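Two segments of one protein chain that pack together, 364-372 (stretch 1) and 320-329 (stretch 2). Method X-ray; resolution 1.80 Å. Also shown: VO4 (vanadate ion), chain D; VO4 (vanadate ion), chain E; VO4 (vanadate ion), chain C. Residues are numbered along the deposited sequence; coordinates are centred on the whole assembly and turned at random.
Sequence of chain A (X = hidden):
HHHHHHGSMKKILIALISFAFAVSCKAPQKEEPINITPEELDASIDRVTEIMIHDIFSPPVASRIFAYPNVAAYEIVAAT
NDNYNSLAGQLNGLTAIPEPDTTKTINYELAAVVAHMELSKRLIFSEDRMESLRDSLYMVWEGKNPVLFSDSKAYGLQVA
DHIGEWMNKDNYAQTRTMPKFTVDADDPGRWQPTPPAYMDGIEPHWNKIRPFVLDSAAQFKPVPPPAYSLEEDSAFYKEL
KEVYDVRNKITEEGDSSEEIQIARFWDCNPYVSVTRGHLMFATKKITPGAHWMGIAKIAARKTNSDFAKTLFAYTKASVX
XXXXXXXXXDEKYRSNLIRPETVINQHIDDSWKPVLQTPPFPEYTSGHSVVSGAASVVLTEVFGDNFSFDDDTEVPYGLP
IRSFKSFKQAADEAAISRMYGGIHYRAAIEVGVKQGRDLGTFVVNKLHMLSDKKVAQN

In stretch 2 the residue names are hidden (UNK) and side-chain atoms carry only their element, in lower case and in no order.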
# COMPACT_ATOMS: atom_id res chain seq x y z
N TYR A 364 10.26 13.28 -6.75
CA TYR A 364 9.45 13.12 -7.97
C TYR A 364 9.45 11.66 -8.40
O TYR A 364 10.51 11.12 -8.56
CB TYR A 364 10.06 13.97 -9.09
CG TYR A 364 9.31 13.97 -10.40
CD1 TYR A 364 8.26 14.79 -10.64
CD2 TYR A 364 9.68 13.07 -11.42
CE1 TYR A 364 7.60 14.80 -11.86
CE2 TYR A 364 9.06 13.06 -12.63
CZ TYR A 364 8.03 13.91 -12.86
OH TYR A 364 7.42 13.96 -14.07
N THR A 365 8.35 11.01 -8.62
CA THR A 365 6.96 11.48 -8.42
C THR A 365 6.52 11.19 -6.97
O THR A 365 7.25 10.55 -6.18
CB THR A 365 6.04 10.71 -9.38
OG1 THR A 365 6.40 9.31 -9.29
CG2 THR A 365 6.11 11.27 -10.79
N SER A 366 5.37 11.73 -6.56
CA SER A 366 4.82 11.60 -5.22
C SER A 366 4.23 10.20 -4.97
O SER A 366 3.40 9.76 -5.77
CB SER A 366 3.69 12.59 -5.03
OG SER A 366 2.82 12.22 -3.94
N GLY A 367 4.74 9.52 -3.93
CA GLY A 367 4.24 8.26 -3.52
C GLY A 367 2.76 8.23 -3.23
O GLY A 367 2.03 7.32 -3.68
N HIS A 368 2.28 9.21 -2.48
CA HIS A 368 0.89 9.31 -2.23
C HIS A 368 0.10 9.33 -3.51
O HIS A 368 -0.99 8.71 -3.64
CB HIS A 368 0.54 10.57 -1.44
CG HIS A 368 0.85 10.50 -0.00
ND1 HIS A 368 2.14 10.48 0.47
CD2 HIS A 368 0.03 10.56 1.09
CE1 HIS A 368 2.10 10.41 1.80
NE2 HIS A 368 0.84 10.53 2.19
N SER A 369 0.58 10.13 -4.48
CA SER A 369 -0.09 10.28 -5.75
C SER A 369 -0.13 9.02 -6.61
O SER A 369 -1.23 8.62 -7.09
CB SER A 369 0.45 11.43 -6.59
OG SER A 369 0.34 12.61 -5.80
N VAL A 370 1.02 8.34 -6.68
CA VAL A 370 1.11 7.15 -7.46
C VAL A 370 0.26 6.02 -6.82
O VAL A 370 -0.47 5.30 -7.53
CB VAL A 370 2.58 6.72 -7.73
CG1 VAL A 370 2.59 5.41 -8.51
CG2 VAL A 370 3.44 7.74 -8.52
N VAL A 371 0.42 5.79 -5.51
CA VAL A 371 -0.21 4.66 -4.82
C VAL A 371 -1.69 4.87 -4.78
O VAL A 371 -2.44 3.98 -5.08
CB VAL A 371 0.39 4.40 -3.43
CG1 VAL A 371 -0.24 3.21 -2.73
CG2 VAL A 371 1.90 4.18 -3.59
N SER A 372 -2.15 6.11 -4.57
CA SER A 372 -3.59 6.41 -4.59
C SER A 372 -4.18 6.28 -5.94
O SER A 372 -5.31 5.81 -6.08
CB SER A 372 -3.83 7.86 -4.12
OG SER A 372 -3.39 7.90 -2.79
N UNK A 320 -1.41 -4.42 -6.89
CA UNK A 320 -1.25 -3.17 -7.59
C UNK A 320 -0.42 -2.16 -6.77
O UNK A 320 0.44 -1.48 -7.39
c UNK A 320 -2.58 -2.60 -8.00
N UNK A 321 -0.71 -1.98 -5.48
CA UNK A 321 0.02 -1.02 -4.70
C UNK A 321 1.51 -1.36 -4.59
O UNK A 321 2.35 -0.45 -4.50
s UNK A 321 -2.56 0.37 -1.74
c UNK A 321 -1.91 -0.05 -3.41
c UNK A 321 -3.35 -1.06 -1.26
c UNK A 321 -0.61 -0.83 -3.35
N UNK A 322 1.83 -2.65 -4.47
CA UNK A 322 3.23 -3.07 -4.29
C UNK A 322 3.92 -2.70 -5.61
O UNK A 322 5.04 -2.07 -5.56
c UNK A 322 3.33 -4.53 -4.03
N UNK A 323 3.29 -2.93 -6.77
CA UNK A 323 3.91 -2.53 -8.06
C UNK A 323 3.99 -0.99 -8.22
O UNK A 323 4.97 -0.44 -8.73
o UNK A 323 4.58 -5.26 -8.46
c UNK A 323 3.28 -3.25 -9.26
c UNK A 323 3.81 -4.74 -9.41
o UNK A 323 3.48 -5.32 -10.49
N UNK A 324 3.01 -0.30 -7.67
CA UNK A 324 3.00 1.17 -7.69
C UNK A 324 4.20 1.76 -6.90
O UNK A 324 4.90 2.72 -7.35
c UNK A 324 1.71 1.69 -7.18
N UNK A 325 4.53 1.18 -5.74
CA UNK A 325 5.70 1.61 -4.98
C UNK A 325 6.98 1.37 -5.77
O UNK A 325 7.90 2.17 -5.66
c UNK A 325 4.78 3.69 -1.16
c UNK A 325 3.07 2.02 -1.07
c UNK A 325 3.60 3.21 -0.64
c UNK A 325 5.49 2.96 -2.10
c UNK A 325 4.94 1.79 -2.58
c UNK A 325 5.71 1.01 -3.58
c UNK A 325 3.73 1.33 -2.09
N UNK A 326 7.13 0.20 -6.40
CA UNK A 326 8.32 -0.06 -7.19
C UNK A 326 8.46 0.99 -8.33
O UNK A 326 9.53 1.56 -8.52
c UNK A 326 8.22 -3.89 -6.96
c UNK A 326 9.41 -1.66 -8.79
c UNK A 326 8.27 -1.45 -7.79
c UNK A 326 8.39 -2.42 -6.60
N UNK A 327 7.34 1.22 -9.05
CA UNK A 327 7.32 2.22 -10.14
C UNK A 327 7.68 3.62 -9.61
O UNK A 327 8.47 4.35 -10.24
o UNK A 327 5.87 3.09 -11.88
c UNK A 327 5.95 2.17 -10.81
N UNK A 328 7.12 4.02 -8.48
CA UNK A 328 7.34 5.34 -7.96
C UNK A 328 8.76 5.51 -7.43
O UNK A 328 9.46 6.48 -7.80
c UNK A 328 6.34 5.62 -6.89
s UNK A 328 6.60 7.26 -6.13
N UNK A 329 9.25 4.55 -6.64
CA UNK A 329 10.63 4.57 -6.14
C UNK A 329 11.70 4.50 -7.27
O UNK A 329 12.76 5.10 -7.18
c UNK A 329 7.73 5.77 -2.45
c UNK A 329 10.89 4.11 -3.71
c UNK A 329 11.98 4.18 -2.85
n UNK A 329 11.66 4.88 -1.74
c UNK A 329 9.82 4.81 -3.03
c UNK A 329 8.50 5.09 -3.35
c UNK A 329 10.88 3.53 -5.08
c UNK A 329 10.33 5.25 -1.79
c UNK A 329 8.26 6.23 -1.25
c UNK A 329 9.55 5.94 -0.88
O2 VO4 D . 3.73 12.09 -1.48
O3 VO4 E . 6.48 11.11 -2.28
O1 VO4 C . 5.21 10.07 0.09

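Position 320 carries a single side-chain carbon, out of reach of stretch 1: it is alanine, Ala320, a small apolar residue at home in a buried helix. At 321 an unbranched chain runs through two carbons, a sulfur and a last carbon, and one of its carbons lies 3.7 Å from Val371 CG1; this is methionine. The flexible chain of Met321 makes that contact through CG. Position 322 again has one carbon, turned away from stretch 1, and is Ala322, whose methyl suits a buried site.

At 323 two carbons, the second bearing two oxygens, stay out of reach of stretch 1. Asparagine would have the same shape, but with two oxygens and no nitrogen this is Asp323, its buried carboxylate hydrogen-bonded elsewhere in the structure. Position 324 has one carbon, CB, pointing toward stretch 1 and 4.0 Å from Val370 CG1, hence Ala324. Its CA lies 5.5 Å from Val371 CA, and so small a side chain suits so close a backbone approach.

At 325 one carbon leads to a ring of six carbons, without a hydroxyl oxygen; a ring carbon lies 3.5 Å from Val371 CG2, which sits almost directly over the ring centre. This is phenylalanine: the face of Phe325 receives the methyl in a CH-pi contact, through CE2 at closest. Position 326 has four carbons forked at the first, one arm two carbons long, beyond reach of stretch 1; this is Ile326, apolar as befits its burial. At 327 a carbon and an oxygen, not in contact with stretch 1, give Ser327, its buried hydroxyl bonded elsewhere in the structure.

At 328 a carbon and a sulfur point toward stretch 1, the sulfur 3.4 Å from Thr365 O and 3.7 Å from Gly367 CA, and CB 3.9 Å from Val370 CG2. This is Cys328, its compact SG fitting against the loop and helix start. Position 329 bears one carbon, then fused five- and six-membered rings holding eight carbons and one nitrogen; CB points away, yet a ring carbon comes 4.4 Å from Gly367 CA. The broad ring of Trp329 reaches the glycine through CZ3.

The two helices cross at 143°, their axes 8.8 Å apart at closest approach, and no hydrogen bond joins the stretches. Val371 fits among Met321, Ala324 and Phe325, and Val370 meets Ala324 and Cys328. Ser366 OG caps the helix by accepting from Ser369 N (3.1 Å), and it donates to a vanadate. Gly367 N and His368 ND1 also bind vanadate; the helix start that binds the anions also packs against stretch 2.

Stretch 2, residues 320-329: AMADAFISCW
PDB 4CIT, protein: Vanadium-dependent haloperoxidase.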